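Local coordinates for protein neurotoxin (Clostridium botulinum, PDB 2QN0) that acts as the zinc-dependent protease light chain of botulinum neurotoxin serotype C1, which cleaves SNARE proteins with dual substrate specificity, at residues L227-N232 and K373-N378; E269-A272 and T277-L280; G103-Y108 and Q356-F361; P168-F173 and L231-H236; K216-M221 and N378-V383. All coordinates share one frame; numbering follows the deposited sequence.

How the contacts relate
Contacts 1, 2 and 4 meet at one zinc ion: contact 1 supplies His229, contact 2 Glu269 and contact 4 His233, and a shared water completes the set. Contacts 1 and 4 each have one segment on helix 223-238, and their centres are about 13 Å apart; the centres of contacts 1 and 2 are closer, at about 10 Å. Contact 3 belongs to the shell behind the metal, where Glu360 reaches the ND1 of His229 and the backbone N of Glu360 bonds to Ala272 O of contact 2. Contact 5 lies farthest out, about 22 Å from the chain's centre, and continues at Asn378 from the loop that brings Tyr375 to the zinc site.

Contact 1. Residues L227-N232 and K373-N378; sequences LMHELN and KIYLSN. With ZN (zinc ion), chain B.
His229 and Tyr375 meet beside the zinc ion, with CE1 of the imidazole 3.7 Å from CE1 of the phenol. The planes are only 12° from parallel, yet the centroids stand 5.6 Å apart: the rings are slid so far that they barely overlap, and the two CE1 atoms meet obliquely. His229 gives its NE2 to the metal at 2.1 Å. Tyr375 is no ligand here, since its OH stops 4.2 Å from the zinc, but its ring borders the metal site from the loop side. A water fills another zinc position at 2.1 Å, and it donates a hydrogen bond to Glu230 OE2 at 2.6 Å. The glutamate chain bends at chi2 (-50°) to bring its carboxylate beside the metal without binding it. Behind this first shell, His229 ND1 is hydrogen-bonded to Glu360, which fixes the rotation of the imidazole and may make it a stronger ligand. Glu230 OE1 is bonded to Thr170 OG1, so each carboxylate oxygen has its own partner. On the other side, Tyr375 is carried by a type I turn running from Ile374 to Ser377, closed by Ser377 N to Ile374 O at 3.1 Å. His233 and Glu269 complete the protein ligands. A histidine and a glutamate on consecutive helical positions, followed by a second histidine one turn on, form the HExxH zinc-binding helix of the clostridial neurotoxin proteases; the place of Glu230 beside the metal-bound water is consistent with the general-base role of this glutamate in related zinc proteases.

Contact 2. Residues E269-A272 and T277-L280; sequences EIYA and TIDL. With ZN (zinc ion), chain B.
Helix 267-273 and the 3-10 turn at 277-280 approach most closely at Ile270 and Ile278, whose CA atoms are 5.8 Å apart, and the turn is pinned by Leu280 N to Thr277 O at 2.8 Å. Ile270 does most of the packing. Its CG2 branch, set opposite the backbone N, presses on the turn's main chain, 3.4 Å from Thr277 O and 3.5 Å from Ile278 CA, while Thr277 CG2 comes in beside both branches of the isoleucine. The other branch extends to CD1, which reaches Leu280 CB at the outer margin of the contact, the two side chains running at about a right angle. One residue earlier on the same helix, Glu269 turns the other way and binds the zinc: OE1 is 2.1 Å from the metal, with OE2 farther off at 2.7 Å. It is the third protein ligand, after the two histidines of the HExxH helix, an arrangement known from gluzincins. Ile270 and Tyr271, next along the helix, pack it on the chain that follows. Tyr271 starts away from the turn, yet its ring swings back (chi1 -85°) until CE1 is 4.0 Å from Ile278 CG2, meeting the methyl obliquely. Around this apolar group, Ile281 packs on Ile270 and Tyr271, and Arg286 of helix 283-304 lies against both Tyr271 and Ile278.

Contact 3. Residues G103-Y108 and Q356-F361; sequences GEELIY and QIFTEF
At the edge of the Phe358 ring, near its plane, lies Glu105 CG, 3.7 Å from CZ, and Leu106 approaches the ring obliquely next to it, with its backbone N 3.9 Å and its CB 4.0 Å from CE1. The Leu106 side chain then runs past the ring in the opposite direction, ending with CD1 4.1 Å from Phe358 CD1. The glutamate touches with its aliphatic part alone: its chain bends at chi2 (59°), and the carboxylate, turned 46° from the ring plane, goes to Arg109 in a salt bridge within its own helix. Phe358 owes its projection to the backbone. It is the centre of an inverse gamma turn, with a weak bond from Thr359 N to Ile357 O at 3.0 Å, in the break between helix 344-357 and helix 360-366. The next residue, Thr359, is the N-cap of the second of these, its OG1 taking the N-H of Asn362. Met235 and Tyr363 also pack on the phenylalanine, and Leu106 reaches Met228, Leu231 and Met235 of the zinc-binding helix. No hydrogen bond joins the two segments, so what holds them is apolar packing around a buried ring tip, with the charge of Glu105 led away and paired by Arg109 at the margin of the contact.

Contact 4. Residues P168-F173 and L231-H236; sequences PETSTF and LNHAMH. With ZN (zinc ion), chain B.
Here the zinc-binding HExxH helix lies against strand 169-171, the edge strand of the large mixed sheet, and the two elements meet at Thr170 and His233. The strand's place beside the zinc helix is consistent with the edge strand that borders the cleft in other zincins. The CA atoms of Thr170 and His233 are 6.6 Å apart, close enough for the side chains to touch by their first carbons: Thr170 CB lies 3.8 Å from His233 CB, and its CG2 3.9 Å from the same atom. The methyl also faces the helix backbone, with Ala234 N 4.2 Å away. These are plain van der Waals contacts, and no hydrogen bond links the segments. The two branches of the threonine divide the work. At chi1 -62° the methyl stands opposite the backbone N and rests on the helix, while OG1 lies beside that N and goes to Glu230. Thr170 thus packs on the ligand His233, at its CB, and bonds the glutamate that holds the zinc-bound water. Within the sheet, the strand is held by backbone bonds between Glu169 and Ser193 and between Ser171 and Ile191. Beyond CB, the His233 ring continues to the zinc. With chi1 at -74° and chi2 at -54°, the imidazole turns its far nitrogen inward, and NE2 binds the zinc at 2.1 Å.

Contact 5. Residues K216-M221 and N378-V383; sequences KSEFCM and NVYTPV
Glu218 OE1, 3.5 Å from Tyr380 CB, accepts hydrogen bonds from two waters, one at 3.1 Å and a weak one at 3.4 Å. The more weakly bound water goes on to donate to Thr381 O at 2.7 Å, and the other takes a weak bond from Thr381 N, so the carboxylate is linked to the backbone of Thr381 by two water bridges, each with one weak leg. The same carboxylate is stacked on the Tyr380 ring, with planes 13° apart; the Glu218 chain runs extended beyond CG (chi2 178°), which lays the acid over the ring. Glu218 CD sits over one face, offset toward the rim and 3.6 Å from Tyr380 CG, and the methylene behind it adds a CH-pi contact, CG lying 4.1 Å from the ring centroid. The phenol OH is bonded to Ser203. Further along, Cys220 CB meets Val383 CG2 at 3.7 Å, where strand 219-220 passes the start of strand 383-384. Far from the zinc, the contact joins the loop that follows Tyr375 to the chain leading into the HExxH helix. No direct hydrogen bond crosses it: the stack probably rests mainly on dispersion, with waters taking up the charge.

Contact 1. Residues L227-N232 and K373-N378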
# COMPACT_ATOMS: atom_id res chain seq x y z
N LEU A 227 4.47 5.30 2.99
CA LEU A 227 4.04 3.91 3.05
C LEU A 227 2.57 3.77 3.45
O LEU A 227 1.81 3.03 2.82
CB LEU A 227 4.93 3.12 4.03
CG LEU A 227 4.57 1.66 4.32
CD1 LEU A 227 4.52 0.86 3.02
CD2 LEU A 227 5.60 1.07 5.28
N MET A 228 2.16 4.48 4.50
CA MET A 228 0.77 4.41 4.96
C MET A 228 -0.19 4.85 3.86
O MET A 228 -1.30 4.34 3.77
CB MET A 228 0.57 5.25 6.22
CG MET A 228 1.19 4.62 7.46
SD MET A 228 0.98 5.60 8.95
CE MET A 228 -0.62 5.01 9.52
N HIS A 229 0.24 5.80 3.04
CA HIS A 229 -0.60 6.27 1.93
C HIS A 229 -0.92 5.07 1.03
O HIS A 229 -2.08 4.86 0.65
CB HIS A 229 0.12 7.35 1.13
CG HIS A 229 -0.60 7.75 -0.13
ND1 HIS A 229 -1.31 8.92 -0.24
CD2 HIS A 229 -0.72 7.12 -1.32
CE1 HIS A 229 -1.84 9.00 -1.45
NE2 HIS A 229 -1.49 7.92 -2.12
N GLU A 230 0.10 4.27 0.70
CA GLU A 230 -0.13 3.10 -0.15
C GLU A 230 -0.95 2.05 0.60
O GLU A 230 -1.74 1.33 -0.01
CB GLU A 230 1.20 2.49 -0.62
CG GLU A 230 2.04 3.39 -1.54
CD GLU A 230 1.25 3.97 -2.72
OE1 GLU A 230 0.48 3.23 -3.37
OE2 GLU A 230 1.42 5.17 -3.00
N LEU A 231 -0.76 1.95 1.91
CA LEU A 231 -1.53 0.98 2.69
C LEU A 231 -3.02 1.34 2.62
O LEU A 231 -3.89 0.48 2.76
CB LEU A 231 -1.06 0.94 4.15
CG LEU A 231 0.36 0.38 4.37
CD1 LEU A 231 0.68 0.39 5.87
CD2 LEU A 231 0.46 -1.04 3.82
N ASN A 232 -3.32 2.62 2.40
CA ASN A 232 -4.72 3.03 2.28
C ASN A 232 -5.29 2.47 0.98
O ASN A 232 -6.45 2.05 0.95
CB ASN A 232 -4.84 4.56 2.30
CG ASN A 232 -4.52 5.13 3.67
OD1 ASN A 232 -4.58 4.43 4.67
ND2 ASN A 232 -4.21 6.42 3.71
N LYS A 373 0.22 19.73 2.42
CA LYS A 373 -1.14 20.16 2.72
C LYS A 373 -2.16 19.50 1.79
O LYS A 373 -3.29 19.22 2.20
CB LYS A 373 -1.24 21.68 2.59
CG LYS A 373 -2.59 22.25 3.02
CD LYS A 373 -2.57 23.76 2.96
CE LYS A 373 -3.90 24.35 3.39
NZ LYS A 373 -3.88 25.84 3.32
N ILE A 374 -1.76 19.27 0.55
CA ILE A 374 -2.62 18.62 -0.44
C ILE A 374 -1.82 17.59 -1.21
O ILE A 374 -0.59 17.66 -1.28
CB ILE A 374 -3.20 19.64 -1.45
CG1 ILE A 374 -2.08 20.52 -2.01
CG2 ILE A 374 -4.29 20.48 -0.79
CD1 ILE A 374 -2.53 21.43 -3.15
N TYR A 375 -2.52 16.62 -1.79
CA TYR A 375 -1.86 15.57 -2.56
C TYR A 375 -1.07 16.16 -3.72
O TYR A 375 0.01 15.67 -4.06
CB TYR A 375 -2.90 14.58 -3.09
CG TYR A 375 -2.31 13.46 -3.92
CD1 TYR A 375 -1.54 12.46 -3.32
CD2 TYR A 375 -2.50 13.41 -5.30
CE1 TYR A 375 -0.98 11.43 -4.08
CE2 TYR A 375 -1.95 12.38 -6.06
CZ TYR A 375 -1.19 11.40 -5.45
OH TYR A 375 -0.65 10.38 -6.20
N LEU A 376 -1.59 17.22 -4.33
CA LEU A 376 -0.91 17.85 -5.46
C LEU A 376 -0.02 19.03 -5.08
O LEU A 376 0.19 19.94 -5.88
CB LEU A 376 -1.94 18.31 -6.51
CG LEU A 376 -2.75 17.18 -7.16
CD1 LEU A 376 -3.72 17.77 -8.18
CD2 LEU A 376 -1.81 16.18 -7.82
N SER A 377 0.51 19.02 -3.86
CA SER A 377 1.42 20.09 -3.43
C SER A 377 2.59 20.10 -4.40
O SER A 377 3.02 19.05 -4.87
CB SER A 377 1.96 19.82 -2.02
OG SER A 377 1.04 20.19 -1.00
N ASN A 378 3.11 21.29 -4.71
CA ASN A 378 4.25 21.36 -5.61
C ASN A 378 5.39 20.64 -4.90
O ASN A 378 5.47 20.65 -3.67
CB ASN A 378 4.64 22.81 -5.87
CG ASN A 378 3.55 23.58 -6.56
OD1 ASN A 378 2.75 23.02 -7.31
ND2 ASN A 378 3.50 24.89 -6.32
ZN ZN B . -1.89 7.04 -3.98
O HOH W 1 -0.09 6.31 -4.75

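Contact 2. Residues E269-A272 and T277-L280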
# COMPACT_ATOMS: atom_id res chain seq x y z
N GLU A 269 -6.89 8.52 -5.38
CA GLU A 269 -5.84 9.28 -4.72
C GLU A 269 -6.45 10.24 -3.70
O GLU A 269 -5.91 10.44 -2.61
CB GLU A 269 -5.03 10.08 -5.74
CG GLU A 269 -4.21 9.23 -6.70
CD GLU A 269 -3.22 8.35 -5.97
OE1 GLU A 269 -3.01 8.59 -4.76
OE2 GLU A 269 -2.65 7.43 -6.59
N ILE A 270 -7.57 10.85 -4.07
CA ILE A 270 -8.24 11.78 -3.18
C ILE A 270 -8.64 11.09 -1.87
O ILE A 270 -8.49 11.67 -0.79
CB ILE A 270 -9.49 12.39 -3.87
CG1 ILE A 270 -9.04 13.33 -5.00
CG2 ILE A 270 -10.34 13.16 -2.85
CD1 ILE A 270 -10.18 13.98 -5.77
N TYR A 271 -9.14 9.87 -1.96
CA TYR A 271 -9.52 9.15 -0.75
C TYR A 271 -8.31 8.69 0.06
O TYR A 271 -8.31 8.76 1.28
CB TYR A 271 -10.41 7.96 -1.07
CG TYR A 271 -11.87 8.32 -1.20
CD1 TYR A 271 -12.49 9.15 -0.26
CD2 TYR A 271 -12.65 7.82 -2.24
CE1 TYR A 271 -13.85 9.47 -0.35
CE2 TYR A 271 -14.01 8.13 -2.34
CZ TYR A 271 -14.60 8.95 -1.40
OH TYR A 271 -15.94 9.24 -1.49
N ALA A 272 -7.27 8.23 -0.64
CA ALA A 272 -6.06 7.78 0.05
C ALA A 272 -5.42 8.95 0.82
O ALA A 272 -4.90 8.78 1.93
CB ALA A 272 -5.06 7.21 -0.95
N THR A 277 -9.75 17.73 0.72
CA THR A 277 -9.64 17.36 -0.69
C THR A 277 -10.78 16.46 -1.14
O THR A 277 -11.15 16.45 -2.31
CB THR A 277 -8.29 16.62 -0.96
OG1 THR A 277 -7.21 17.55 -0.82
CG2 THR A 277 -8.26 16.03 -2.37
N ILE A 278 -11.33 15.69 -0.20
CA ILE A 278 -12.44 14.79 -0.52
C ILE A 278 -13.59 15.57 -1.14
O ILE A 278 -14.34 15.05 -1.96
CB ILE A 278 -12.92 14.05 0.75
CG1 ILE A 278 -11.85 13.04 1.18
CG2 ILE A 278 -14.25 13.35 0.49
CD1 ILE A 278 -12.13 12.35 2.50
N ASP A 279 -13.73 16.84 -0.75
CA ASP A 279 -14.80 17.68 -1.28
C ASP A 279 -14.66 18.00 -2.76
O ASP A 279 -15.59 18.53 -3.38
CB ASP A 279 -14.89 18.98 -0.48
CG ASP A 279 -15.30 18.75 0.96
OD1 ASP A 279 -16.23 17.94 1.19
OD2 ASP A 279 -14.72 19.38 1.86
N LEU A 280 -13.50 17.69 -3.34
CA LEU A 280 -13.30 17.93 -4.77
C LEU A 280 -14.17 16.96 -5.56
O LEU A 280 -14.52 17.22 -6.71
CB LEU A 280 -11.83 17.73 -5.16
CG LEU A 280 -10.83 18.79 -4.68
CD1 LEU A 280 -9.43 18.44 -5.19
CD2 LEU A 280 -11.24 20.17 -5.18
ZN ZN B . -1.89 7.04 -3.98
O HOH W 1 -0.09 6.31 -4.75

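Contact 3. Residues G103-Y108 and Q356-F361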
# COMPACT_ATOMS: atom_id res chain seq x y z
N GLY A 103 -2.45 3.15 13.51
CA GLY A 103 -1.55 2.36 12.70
C GLY A 103 -1.63 0.89 13.07
O GLY A 103 -1.53 0.02 12.21
N GLU A 104 -1.81 0.61 14.35
CA GLU A 104 -1.93 -0.77 14.80
C GLU A 104 -3.19 -1.37 14.18
O GLU A 104 -3.19 -2.52 13.75
CB GLU A 104 -2.02 -0.83 16.33
CG GLU A 104 -2.04 -2.25 16.87
CD GLU A 104 -2.20 -2.30 18.38
OE1 GLU A 104 -1.47 -1.57 19.08
OE2 GLU A 104 -3.06 -3.07 18.86
N GLU A 105 -4.27 -0.59 14.14
CA GLU A 105 -5.53 -1.06 13.57
C GLU A 105 -5.39 -1.27 12.06
O GLU A 105 -5.91 -2.24 11.51
CB GLU A 105 -6.65 -0.06 13.86
CG GLU A 105 -8.04 -0.50 13.39
CD GLU A 105 -8.50 -1.82 14.02
OE1 GLU A 105 -8.18 -2.06 15.20
OE2 GLU A 105 -9.18 -2.60 13.33
N LEU A 106 -4.68 -0.35 11.40
CA LEU A 106 -4.46 -0.46 9.96
C LEU A 106 -3.73 -1.76 9.65
O LEU A 106 -4.13 -2.53 8.77
CB LEU A 106 -3.62 0.73 9.47
CG LEU A 106 -3.17 0.74 8.01
CD1 LEU A 106 -4.40 0.80 7.08
CD2 LEU A 106 -2.27 1.94 7.77
N ILE A 107 -2.65 -2.02 10.39
CA ILE A 107 -1.87 -3.24 10.19
C ILE A 107 -2.70 -4.48 10.54
O ILE A 107 -2.65 -5.49 9.83
CB ILE A 107 -0.59 -3.22 11.05
CG1 ILE A 107 0.32 -2.07 10.58
CG2 ILE A 107 0.15 -4.55 10.94
CD1 ILE A 107 1.52 -1.81 11.48
N TYR A 108 -3.46 -4.40 11.62
CA TYR A 108 -4.29 -5.53 12.04
C TYR A 108 -5.26 -5.91 10.94
O TYR A 108 -5.37 -7.08 10.57
CB TYR A 108 -5.07 -5.16 13.31
CG TYR A 108 -6.06 -6.23 13.71
CD1 TYR A 108 -5.64 -7.41 14.33
CD2 TYR A 108 -7.42 -6.08 13.43
CE1 TYR A 108 -6.55 -8.42 14.65
CE2 TYR A 108 -8.33 -7.09 13.74
CZ TYR A 108 -7.89 -8.25 14.36
OH TYR A 108 -8.79 -9.25 14.66
N GLN A 356 -12.42 7.98 4.98
CA GLN A 356 -12.21 9.28 5.60
C GLN A 356 -11.42 9.30 6.91
O GLN A 356 -10.97 10.37 7.32
CB GLN A 356 -13.56 9.99 5.77
CG GLN A 356 -14.22 10.28 4.43
CD GLN A 356 -15.39 11.23 4.53
OE1 GLN A 356 -15.39 12.16 5.34
NE2 GLN A 356 -16.40 11.02 3.69
N ILE A 357 -11.25 8.15 7.55
CA ILE A 357 -10.49 8.09 8.80
C ILE A 357 -9.09 7.54 8.54
O ILE A 357 -8.09 8.09 9.02
CB ILE A 357 -11.21 7.23 9.84
CG1 ILE A 357 -12.56 7.87 10.19
CG2 ILE A 357 -10.35 7.10 11.10
CD1 ILE A 357 -13.35 7.13 11.25
N PHE A 358 -9.01 6.45 7.79
CA PHE A 358 -7.72 5.86 7.43
C PHE A 358 -7.22 6.61 6.20
O PHE A 358 -7.32 6.12 5.08
CB PHE A 358 -7.89 4.37 7.12
CG PHE A 358 -8.07 3.51 8.34
CD1 PHE A 358 -6.99 3.22 9.17
CD2 PHE A 358 -9.33 3.01 8.67
CE1 PHE A 358 -7.16 2.44 10.31
CE2 PHE A 358 -9.50 2.23 9.82
CZ PHE A 358 -8.42 1.95 10.64
N THR A 359 -6.69 7.82 6.43
CA THR A 359 -6.19 8.67 5.35
C THR A 359 -4.85 9.28 5.72
O THR A 359 -4.55 9.49 6.90
CB THR A 359 -7.16 9.84 5.06
OG1 THR A 359 -7.19 10.72 6.19
CG2 THR A 359 -8.57 9.32 4.80
N GLU A 360 -4.04 9.59 4.71
CA GLU A 360 -2.73 10.20 4.92
C GLU A 360 -2.85 11.49 5.73
O GLU A 360 -2.09 11.73 6.67
CB GLU A 360 -2.09 10.52 3.56
CG GLU A 360 -0.68 11.08 3.66
CD GLU A 360 -0.16 11.58 2.32
OE1 GLU A 360 -0.44 10.91 1.30
OE2 GLU A 360 0.52 12.62 2.30
N PHE A 361 -3.82 12.31 5.34
CA PHE A 361 -4.09 13.59 6.00
C PHE A 361 -4.32 13.41 7.50
O PHE A 361 -3.81 14.18 8.32
CB PHE A 361 -5.32 14.24 5.37
CG PHE A 361 -5.56 15.65 5.82
CD1 PHE A 361 -4.89 16.71 5.22
CD2 PHE A 361 -6.45 15.92 6.85
CE1 PHE A 361 -5.10 18.02 5.64
CE2 PHE A 361 -6.67 17.23 7.28
CZ PHE A 361 -5.99 18.28 6.67

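Contact 4. Residues P168-F173 and L231-H236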
# COMPACT_ATOMS: atom_id res chain seq x y z
N PRO A 168 5.78 5.54 -6.06
CA PRO A 168 5.21 4.37 -5.38
C PRO A 168 3.87 4.01 -6.01
O PRO A 168 3.11 4.90 -6.40
CB PRO A 168 5.11 4.82 -3.93
CG PRO A 168 4.99 6.31 -4.03
CD PRO A 168 5.97 6.65 -5.12
N GLU A 169 3.58 2.72 -6.09
CA GLU A 169 2.35 2.27 -6.73
C GLU A 169 1.77 1.00 -6.13
O GLU A 169 2.50 0.06 -5.82
CB GLU A 169 2.65 2.08 -8.23
CG GLU A 169 1.64 1.31 -9.03
CD GLU A 169 1.94 1.39 -10.52
OE1 GLU A 169 3.12 1.59 -10.88
OE2 GLU A 169 1.00 1.25 -11.33
N THR A 170 0.45 0.98 -5.96
CA THR A 170 -0.25 -0.18 -5.41
C THR A 170 -1.19 -0.68 -6.50
O THR A 170 -1.91 0.11 -7.12
CB THR A 170 -1.10 0.21 -4.19
OG1 THR A 170 -0.24 0.71 -3.16
CG2 THR A 170 -1.87 -1.00 -3.67
N SER A 171 -1.20 -1.99 -6.73
CA SER A 171 -2.05 -2.55 -7.78
C SER A 171 -2.64 -3.91 -7.42
O SER A 171 -2.12 -4.60 -6.54
CB SER A 171 -1.24 -2.73 -9.07
OG SER A 171 -0.44 -1.61 -9.36
N THR A 172 -3.73 -4.26 -8.09
CA THR A 172 -4.33 -5.58 -7.94
C THR A 172 -4.26 -6.11 -9.37
O THR A 172 -4.02 -5.34 -10.31
CB THR A 172 -5.79 -5.54 -7.44
OG1 THR A 172 -6.61 -4.81 -8.36
CG2 THR A 172 -5.85 -4.90 -6.05
N PHE A 173 -4.45 -7.41 -9.55
CA PHE A 173 -4.33 -8.00 -10.87
C PHE A 173 -5.46 -8.97 -11.16
O PHE A 173 -6.05 -9.54 -10.25
CB PHE A 173 -2.98 -8.71 -10.95
CG PHE A 173 -1.84 -7.86 -10.50
CD1 PHE A 173 -1.14 -7.07 -11.40
CD2 PHE A 173 -1.50 -7.79 -9.15
CE1 PHE A 173 -0.13 -6.21 -10.97
CE2 PHE A 173 -0.49 -6.94 -8.71
CZ PHE A 173 0.19 -6.15 -9.62
N LEU A 231 -0.76 1.95 1.91
CA LEU A 231 -1.53 0.98 2.69
C LEU A 231 -3.02 1.34 2.62
O LEU A 231 -3.89 0.48 2.76
CB LEU A 231 -1.06 0.94 4.15
CG LEU A 231 0.36 0.38 4.37
CD1 LEU A 231 0.68 0.39 5.87
CD2 LEU A 231 0.46 -1.04 3.82
N ASN A 232 -3.32 2.62 2.40
CA ASN A 232 -4.72 3.03 2.28
C ASN A 232 -5.29 2.47 0.98
O ASN A 232 -6.45 2.05 0.95
CB ASN A 232 -4.84 4.56 2.30
CG ASN A 232 -4.52 5.13 3.67
OD1 ASN A 232 -4.58 4.43 4.67
ND2 ASN A 232 -4.21 6.42 3.71
N HIS A 233 -4.50 2.49 -0.09
CA HIS A 233 -4.98 1.92 -1.35
C HIS A 233 -5.23 0.43 -1.11
O HIS A 233 -6.22 -0.13 -1.59
CB HIS A 233 -3.94 2.08 -2.46
CG HIS A 233 -3.83 3.48 -2.98
ND1 HIS A 233 -4.91 4.19 -3.45
CD2 HIS A 233 -2.75 4.29 -3.13
CE1 HIS A 233 -4.51 5.37 -3.87
NE2 HIS A 233 -3.21 5.46 -3.69
N ALA A 234 -4.34 -0.20 -0.35
CA ALA A 234 -4.48 -1.63 -0.04
C ALA A 234 -5.74 -1.89 0.76
O ALA A 234 -6.39 -2.93 0.59
CB ALA A 234 -3.25 -2.14 0.72
N MET A 235 -6.09 -0.97 1.65
CA MET A 235 -7.31 -1.11 2.44
C MET A 235 -8.52 -1.08 1.51
O MET A 235 -9.43 -1.92 1.62
CB MET A 235 -7.42 0.02 3.47
CG MET A 235 -6.53 -0.15 4.68
SD MET A 235 -7.18 -1.39 5.84
CE MET A 235 -8.16 -0.35 6.91
N HIS A 236 -8.54 -0.13 0.59
CA HIS A 236 -9.65 -0.02 -0.35
C HIS A 236 -9.75 -1.30 -1.18
O HIS A 236 -10.85 -1.80 -1.43
CB HIS A 236 -9.45 1.18 -1.27
CG HIS A 236 -9.26 2.48 -0.54
ND1 HIS A 236 -8.66 3.57 -1.12
CD2 HIS A 236 -9.60 2.85 0.71
CE1 HIS A 236 -8.64 4.57 -0.26
NE2 HIS A 236 -9.20 4.16 0.87
ZN ZN B . -1.89 7.04 -3.98
O HOH W 1 -0.09 6.31 -4.75

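Contact 5. Residues K216-M221 and N378-V383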
# COMPACT_ATOMS: atom_id res chain seq x y z
N LYS A 216 9.41 30.45 3.03
CA LYS A 216 9.04 29.17 3.62
C LYS A 216 10.06 28.06 3.40
O LYS A 216 10.64 27.94 2.32
CB LYS A 216 7.67 28.74 3.10
CG LYS A 216 6.57 29.75 3.42
CD LYS A 216 5.22 29.33 2.87
CE LYS A 216 4.65 28.14 3.62
NZ LYS A 216 3.28 27.80 3.12
N SER A 217 10.28 27.26 4.44
CA SER A 217 11.23 26.16 4.37
C SER A 217 10.66 24.99 3.58
O SER A 217 9.45 24.84 3.45
CB SER A 217 11.55 25.64 5.78
OG SER A 217 12.18 26.62 6.58
N GLU A 218 11.56 24.17 3.04
CA GLU A 218 11.16 22.97 2.32
C GLU A 218 11.23 21.88 3.39
O GLU A 218 12.13 21.89 4.23
CB GLU A 218 12.14 22.66 1.20
CG GLU A 218 11.94 23.50 -0.05
CD GLU A 218 12.97 23.20 -1.12
OE1 GLU A 218 13.38 22.03 -1.23
OE2 GLU A 218 13.35 24.13 -1.86
N PHE A 219 10.26 20.97 3.37
CA PHE A 219 10.20 19.87 4.33
C PHE A 219 10.14 18.57 3.54
O PHE A 219 9.80 18.58 2.36
CB PHE A 219 8.93 19.97 5.18
CG PHE A 219 8.96 21.05 6.23
CD1 PHE A 219 9.50 20.80 7.49
CD2 PHE A 219 8.43 22.31 5.96
CE1 PHE A 219 9.49 21.79 8.47
CE2 PHE A 219 8.42 23.30 6.94
CZ PHE A 219 8.95 23.04 8.20
N CYS A 220 10.48 17.46 4.19
CA CYS A 220 10.41 16.17 3.52
C CYS A 220 9.19 15.44 4.07
O CYS A 220 8.66 15.79 5.13
CB CYS A 220 11.66 15.34 3.83
SG CYS A 220 11.80 14.85 5.57
N MET A 221 8.71 14.44 3.34
CA MET A 221 7.59 13.64 3.83
C MET A 221 8.21 12.58 4.73
O MET A 221 9.30 12.08 4.44
CB MET A 221 6.86 12.94 2.68
CG MET A 221 5.73 13.74 2.05
SD MET A 221 4.79 12.69 0.93
CE MET A 221 3.83 11.74 2.10
N ASN A 378 3.11 21.29 -4.71
CA ASN A 378 4.25 21.36 -5.61
C ASN A 378 5.39 20.64 -4.90
O ASN A 378 5.47 20.65 -3.67
CB ASN A 378 4.64 22.81 -5.87
CG ASN A 378 3.55 23.58 -6.56
OD1 ASN A 378 2.75 23.02 -7.31
ND2 ASN A 378 3.50 24.89 -6.32
N VAL A 379 6.27 20.00 -5.66
CA VAL A 379 7.38 19.28 -5.05
C VAL A 379 8.72 19.81 -5.52
O VAL A 379 8.82 20.50 -6.54
CB VAL A 379 7.29 17.77 -5.34
CG1 VAL A 379 6.00 17.21 -4.75
CG2 VAL A 379 7.36 17.51 -6.84
N TYR A 380 9.76 19.50 -4.77
CA TYR A 380 11.11 19.95 -5.09
C TYR A 380 12.00 18.73 -5.26
O TYR A 380 11.51 17.63 -5.52
CB TYR A 380 11.62 20.85 -3.97
CG TYR A 380 10.75 22.06 -3.75
CD1 TYR A 380 10.82 23.16 -4.61
CD2 TYR A 380 9.83 22.10 -2.71
CE1 TYR A 380 9.98 24.26 -4.43
CE2 TYR A 380 8.99 23.20 -2.52
CZ TYR A 380 9.07 24.27 -3.39
OH TYR A 380 8.25 25.36 -3.20
N THR A 381 13.31 18.90 -5.11
CA THR A 381 14.21 17.77 -5.27
C THR A 381 14.01 16.79 -4.12
O THR A 381 14.01 17.18 -2.96
CB THR A 381 15.69 18.21 -5.31
OG1 THR A 381 15.86 19.20 -6.32
CG2 THR A 381 16.58 17.02 -5.63
N PRO A 382 13.83 15.50 -4.43
CA PRO A 382 13.64 14.47 -3.41
C PRO A 382 14.89 14.33 -2.54
O PRO A 382 16.00 14.60 -3.00
CB PRO A 382 13.37 13.21 -4.23
CG PRO A 382 12.82 13.73 -5.52
CD PRO A 382 13.69 14.92 -5.78
N VAL A 383 14.70 13.91 -1.30
CA VAL A 383 15.82 13.71 -0.39
C VAL A 383 15.75 12.30 0.19
O VAL A 383 14.74 11.61 0.06
CB VAL A 383 15.81 14.72 0.79
CG1 VAL A 383 16.00 16.14 0.26
CG2 VAL A 383 14.50 14.62 1.56
O HOH W 2 15.30 19.39 -2.08
O HOH W 3 15.26 21.42 -3.68